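Local atomic coordinates of ABC sugar transporter, periplasmic sugar binding protein (Legionella pneumophila subsp. pneumophila, PDB entry 3ROT), a protein that probably binds a carbohydrate in the periplasm and hands it to an ABC transporter for uptake into the cell. Residues 89-94 against 105-110; 6-11 against 64-69. One frame throughout, in Å; residues are numbered along the deposited sequence.

Contact 1. Residues 89-94 against 105-110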
# COMPACT_ATOMS: atom_id res chain seq x y z
N VAL A 89 -1.83 18.03 -24.23
CA VAL A 89 -1.96 17.56 -22.86
C VAL A 89 -3.40 17.15 -22.60
O VAL A 89 -4.33 17.90 -22.88
CB VAL A 89 -1.57 18.64 -21.84
CG1 VAL A 89 -1.70 18.08 -20.43
CG2 VAL A 89 -0.15 19.10 -22.09
N ILE A 90 -3.57 15.93 -22.11
CA ILE A 90 -4.89 15.40 -21.80
C ILE A 90 -4.99 15.21 -20.30
O ILE A 90 -4.05 14.73 -19.66
CB ILE A 90 -5.13 14.05 -22.53
CG1 ILE A 90 -5.39 14.31 -24.01
CG2 ILE A 90 -6.31 13.30 -21.91
CD1 ILE A 90 -5.70 13.06 -24.81
N ALA A 91 -6.11 15.61 -19.71
CA ALA A 91 -6.29 15.46 -18.28
C ALA A 91 -7.00 14.14 -18.00
O ALA A 91 -7.97 13.79 -18.67
CB ALA A 91 -7.11 16.62 -17.72
N VAL A 92 -6.50 13.40 -17.02
CA VAL A 92 -7.10 12.13 -16.65
C VAL A 92 -7.29 12.05 -15.14
O VAL A 92 -6.53 12.65 -14.36
CB VAL A 92 -6.22 10.94 -17.10
CG1 VAL A 92 -6.05 10.96 -18.60
CG2 VAL A 92 -4.87 11.00 -16.41
N ASP A 93 -8.34 11.33 -14.74
CA ASP A 93 -8.68 11.11 -13.33
C ASP A 93 -9.20 12.33 -12.60
O ASP A 93 -10.29 12.30 -12.05
CB ASP A 93 -7.46 10.54 -12.59
CG ASP A 93 -7.73 10.32 -11.11
OD1 ASP A 93 -8.47 9.37 -10.76
OD2 ASP A 93 -7.20 11.11 -10.30
N THR A 94 -8.43 13.41 -12.60
CA THR A 94 -8.84 14.63 -11.92
C THR A 94 -8.55 15.82 -12.81
O THR A 94 -7.50 15.87 -13.46
CB THR A 94 -8.06 14.86 -10.60
OG1 THR A 94 -8.13 13.68 -9.78
CG2 THR A 94 -8.66 16.04 -9.82
N LEU A 105 -6.43 19.72 -23.30
CA LEU A 105 -7.37 19.47 -24.38
C LEU A 105 -8.70 18.88 -23.93
O LEU A 105 -9.75 19.53 -24.05
CB LEU A 105 -6.72 18.57 -25.43
CG LEU A 105 -5.53 19.18 -26.17
CD1 LEU A 105 -4.88 18.12 -27.04
CD2 LEU A 105 -5.97 20.37 -27.03
N VAL A 106 -8.66 17.67 -23.41
CA VAL A 106 -9.87 16.99 -22.95
C VAL A 106 -9.62 16.25 -21.64
O VAL A 106 -8.48 16.12 -21.20
CB VAL A 106 -10.36 15.98 -24.00
CG1 VAL A 106 -10.76 16.72 -25.28
CG2 VAL A 106 -9.25 14.97 -24.31
N PHE A 107 -10.70 15.78 -21.04
CA PHE A 107 -10.64 15.07 -19.77
C PHE A 107 -11.28 13.69 -19.86
O PHE A 107 -12.42 13.55 -20.30
CB PHE A 107 -11.35 15.88 -18.69
CG PHE A 107 -11.52 15.16 -17.38
CD1 PHE A 107 -10.41 14.85 -16.60
CD2 PHE A 107 -12.78 14.81 -16.92
CE1 PHE A 107 -10.56 14.21 -15.37
CE2 PHE A 107 -12.95 14.17 -15.70
CZ PHE A 107 -11.83 13.87 -14.92
N LEU A 108 -10.53 12.68 -19.43
CA LEU A 108 -11.00 11.30 -19.38
C LEU A 108 -11.03 10.92 -17.90
O LEU A 108 -10.01 10.93 -17.24
CB LEU A 108 -10.07 10.35 -20.11
CG LEU A 108 -10.07 10.39 -21.64
CD1 LEU A 108 -8.96 11.30 -22.11
CD2 LEU A 108 -9.87 8.97 -22.18
N GLY A 109 -12.21 10.59 -17.41
CA GLY A 109 -12.36 10.21 -16.02
C GLY A 109 -13.82 10.31 -15.69
O GLY A 109 -14.65 10.40 -16.60
N SER A 110 -14.16 10.30 -14.42
CA SER A 110 -15.57 10.43 -14.07
C SER A 110 -15.87 11.83 -13.56
O SER A 110 -14.96 12.62 -13.30
CB SER A 110 -15.95 9.37 -13.02
OG SER A 110 -15.05 9.37 -11.93
O HOH W 1 -12.19 10.31 -12.41
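F107 and A91 pair as neighbours in two parallel strands, their side chains on the same face, and the phenylalanine shows how one side chain can follow its neighbour's backbone past the end of the ladder. Its CB lies 4.0 Å from A91 O. CG stands anti to the backbone N (chi1 172°), which sends the ring along residues 91-94: CD1 passes 3.4 Å from A91 O and packs on A91 CB, CE1 reaches T94 N at 3.6 Å, and CZ ends 3.6 Å from D93 O. The D93-T94 peptide thus meets the ring at its edge, whereas G109 N sits over one face, toward the rim.

The backbones are joined by A91 N to V106 O (2.8 Å), L108 N to A91 O (2.9 Å) and D93 N to L108 O (3.0 Å). Before them L105 N binds V89 O almost straight, at 171°. Where the strands part, a water accepts from S110 N and donates to D93 O. D93 OD2 receives the T94 hydroxyl from above the carboxylate plane and also binds a glycerol, probably from the crystallisation liquor, consistent with strand ends at the sugar-binding cleft.

On the other face I90 CG2 presses on L108 CD1 at a tight 3.3 Å. That face is covered by helix 247-264, through L258, S254 and L253; strand 64-67 flanks residues 89-94, and strand 271-272 flanks residues 105-110.

Contact 2. Residues 6-11 against 64-69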
# COMPACT_ATOMS: atom_id res chain seq x y z
N TYR A 6 5.48 9.27 -25.38
CA TYR A 6 4.33 9.75 -24.62
C TYR A 6 4.59 9.62 -23.12
O TYR A 6 5.37 8.78 -22.68
CB TYR A 6 3.08 8.95 -25.00
CG TYR A 6 2.62 9.18 -26.42
CD1 TYR A 6 1.79 10.26 -26.75
CD2 TYR A 6 3.05 8.34 -27.44
CE1 TYR A 6 1.41 10.49 -28.07
CE2 TYR A 6 2.68 8.57 -28.76
CZ TYR A 6 1.86 9.64 -29.07
OH TYR A 6 1.50 9.87 -30.38
N TYR A 7 3.91 10.46 -22.35
CA TYR A 7 4.06 10.46 -20.89
C TYR A 7 2.71 10.35 -20.18
O TYR A 7 1.72 10.93 -20.63
CB TYR A 7 4.73 11.75 -20.41
CG TYR A 7 6.21 11.85 -20.67
CD1 TYR A 7 7.13 11.24 -19.83
CD2 TYR A 7 6.70 12.59 -21.75
CE1 TYR A 7 8.50 11.37 -20.04
CE2 TYR A 7 8.07 12.73 -21.97
CZ TYR A 7 8.96 12.12 -21.11
OH TYR A 7 10.31 12.28 -21.31
N LEU A 8 2.69 9.60 -19.09
CA LEU A 8 1.50 9.47 -18.25
C LEU A 8 2.00 9.91 -16.89
O LEU A 8 2.82 9.24 -16.26
CB LEU A 8 0.99 8.02 -18.21
CG LEU A 8 -0.10 7.72 -17.17
CD1 LEU A 8 -1.21 8.76 -17.23
CD2 LEU A 8 -0.67 6.32 -17.41
N ILE A 9 1.53 11.06 -16.43
CA ILE A 9 1.97 11.59 -15.16
C ILE A 9 0.84 11.66 -14.14
O ILE A 9 -0.26 12.14 -14.45
CB ILE A 9 2.60 12.99 -15.39
CG1 ILE A 9 3.65 12.88 -16.51
CG2 ILE A 9 3.23 13.50 -14.10
CD1 ILE A 9 4.33 14.17 -16.92
N THR A 10 1.09 11.17 -12.93
CA THR A 10 0.08 11.19 -11.88
C THR A 10 0.66 11.70 -10.56
O THR A 10 1.85 11.94 -10.45
CB THR A 10 -0.54 9.79 -11.64
OG1 THR A 10 0.46 8.90 -11.12
CG2 THR A 10 -1.10 9.23 -12.94
N HIS A 11 -0.21 11.88 -9.58
CA HIS A 11 0.20 12.37 -8.27
C HIS A 11 0.39 11.25 -7.26
O HIS A 11 0.70 11.50 -6.10
CB HIS A 11 -0.84 13.37 -7.74
CG HIS A 11 -2.24 12.85 -7.76
ND1 HIS A 11 -3.07 12.98 -8.86
CD2 HIS A 11 -2.94 12.16 -6.83
CE1 HIS A 11 -4.23 12.38 -8.60
NE2 HIS A 11 -4.17 11.88 -7.38
N GLY A 64 3.01 13.72 -26.66
CA GLY A 64 1.83 14.01 -25.87
C GLY A 64 2.01 13.63 -24.42
O GLY A 64 2.91 12.86 -24.07
N ILE A 65 1.16 14.18 -23.56
CA ILE A 65 1.20 13.91 -22.14
C ILE A 65 -0.20 13.76 -21.58
O ILE A 65 -1.11 14.52 -21.94
CB ILE A 65 1.90 15.06 -21.35
CG1 ILE A 65 3.38 15.14 -21.72
CG2 ILE A 65 1.77 14.83 -19.84
CD1 ILE A 65 4.11 16.28 -21.02
N ALA A 66 -0.38 12.76 -20.73
CA ALA A 66 -1.65 12.55 -20.07
C ALA A 66 -1.25 12.81 -18.62
O ALA A 66 -0.20 12.33 -18.17
CB ALA A 66 -2.13 11.13 -20.25
N THR A 67 -2.05 13.59 -17.90
CA THR A 67 -1.71 13.88 -16.52
C THR A 67 -2.93 14.19 -15.66
O THR A 67 -3.97 14.60 -16.16
CB THR A 67 -0.72 15.08 -16.43
OG1 THR A 67 -0.27 15.25 -15.08
CG2 THR A 67 -1.37 16.37 -16.89
N THR A 68 -2.81 13.94 -14.36
CA THR A 68 -3.88 14.24 -13.43
C THR A 68 -3.62 15.71 -13.06
O THR A 68 -2.50 16.19 -13.20
CB THR A 68 -3.80 13.37 -12.16
OG1 THR A 68 -2.62 13.71 -11.42
CG2 THR A 68 -3.72 11.89 -12.52
N ILE A 69 -4.65 16.42 -12.63
CA ILE A 69 -4.48 17.81 -12.25
C ILE A 69 -5.31 18.00 -10.98
O ILE A 69 -6.41 18.56 -11.03
CB ILE A 69 -4.98 18.75 -13.38
CG1 ILE A 69 -4.41 18.28 -14.73
CG2 ILE A 69 -4.55 20.20 -13.10
CD1 ILE A 69 -4.83 19.13 -15.95
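Two first torsions bring H11 and T68 together: H11 CG (chi1 52°) and T68 OG1 (chi1 67°) each stand between their own backbone N and carbonyl carbon, an orientation that turns the imidazole back toward the neighbouring strand and the hydroxyl out to meet it. ND1 of H11 then lies 2.7 Å from T68 OG1 in a hydrogen bond whose donor could be either atom. The hydroxyl arrives at the ring edge, near its plane, and the two side chains cross at about a right angle. Q50 also binds T68 OG1, while H11 NE2 holds a glycerol, so in this crystal both ring nitrogens have partners, which would tend to hold the ring's rotation. The edge-to-face ring of W18 adds to this setting, consistent with a place in the ligand pocket.

Behind this pair runs a parallel ladder. A66 is gripped through both its backbone polar atoms, N by Y7 O and O by I9 N, each at 2.8 Å; Y7 N reaches G64 O at 3.1 Å, and T68 N closes the series on I9 O. Side chains alternate between the faces. I65 packs CG1 on Y7 CB and CG2 on I9 CD1, both 3.9 Å, while L8 CD1 touches A66 CB on the opposite face. At the start, CD1 of Y6 lies 3.7 Å from G64 N.

Helix 47-59 backs the Y7, I9 and T67 face; helices 16-32 and 247-264 cover that of Y6, L8 and A66. Strand 35-39 borders residues 6-11 on their outer edge.

How the contacts relate
Contacts 1 and 2 lie in one parallel six-stranded sheet, their centres about 9 Å apart, and follow each other along the chain: contact 2 is complete before contact 1 begins. Strands 64-67 and 89-92 are neighbours, so the contacts touch directly, with I90 N 2.8 Å from I65 O and I90 O 2.9 Å from T67 N, both probable hydrogen bonds. The order 35-39, 5-9, 64-67, 89-92, 107-109, 271-272 is the Rossmann-like arrangement of a periplasmic binding protein lobe. Because all these strands run the same way, their C-terminal ends gather on one side, where D93 and H11 hold glycerol, probably marking the sugar-binding cleft.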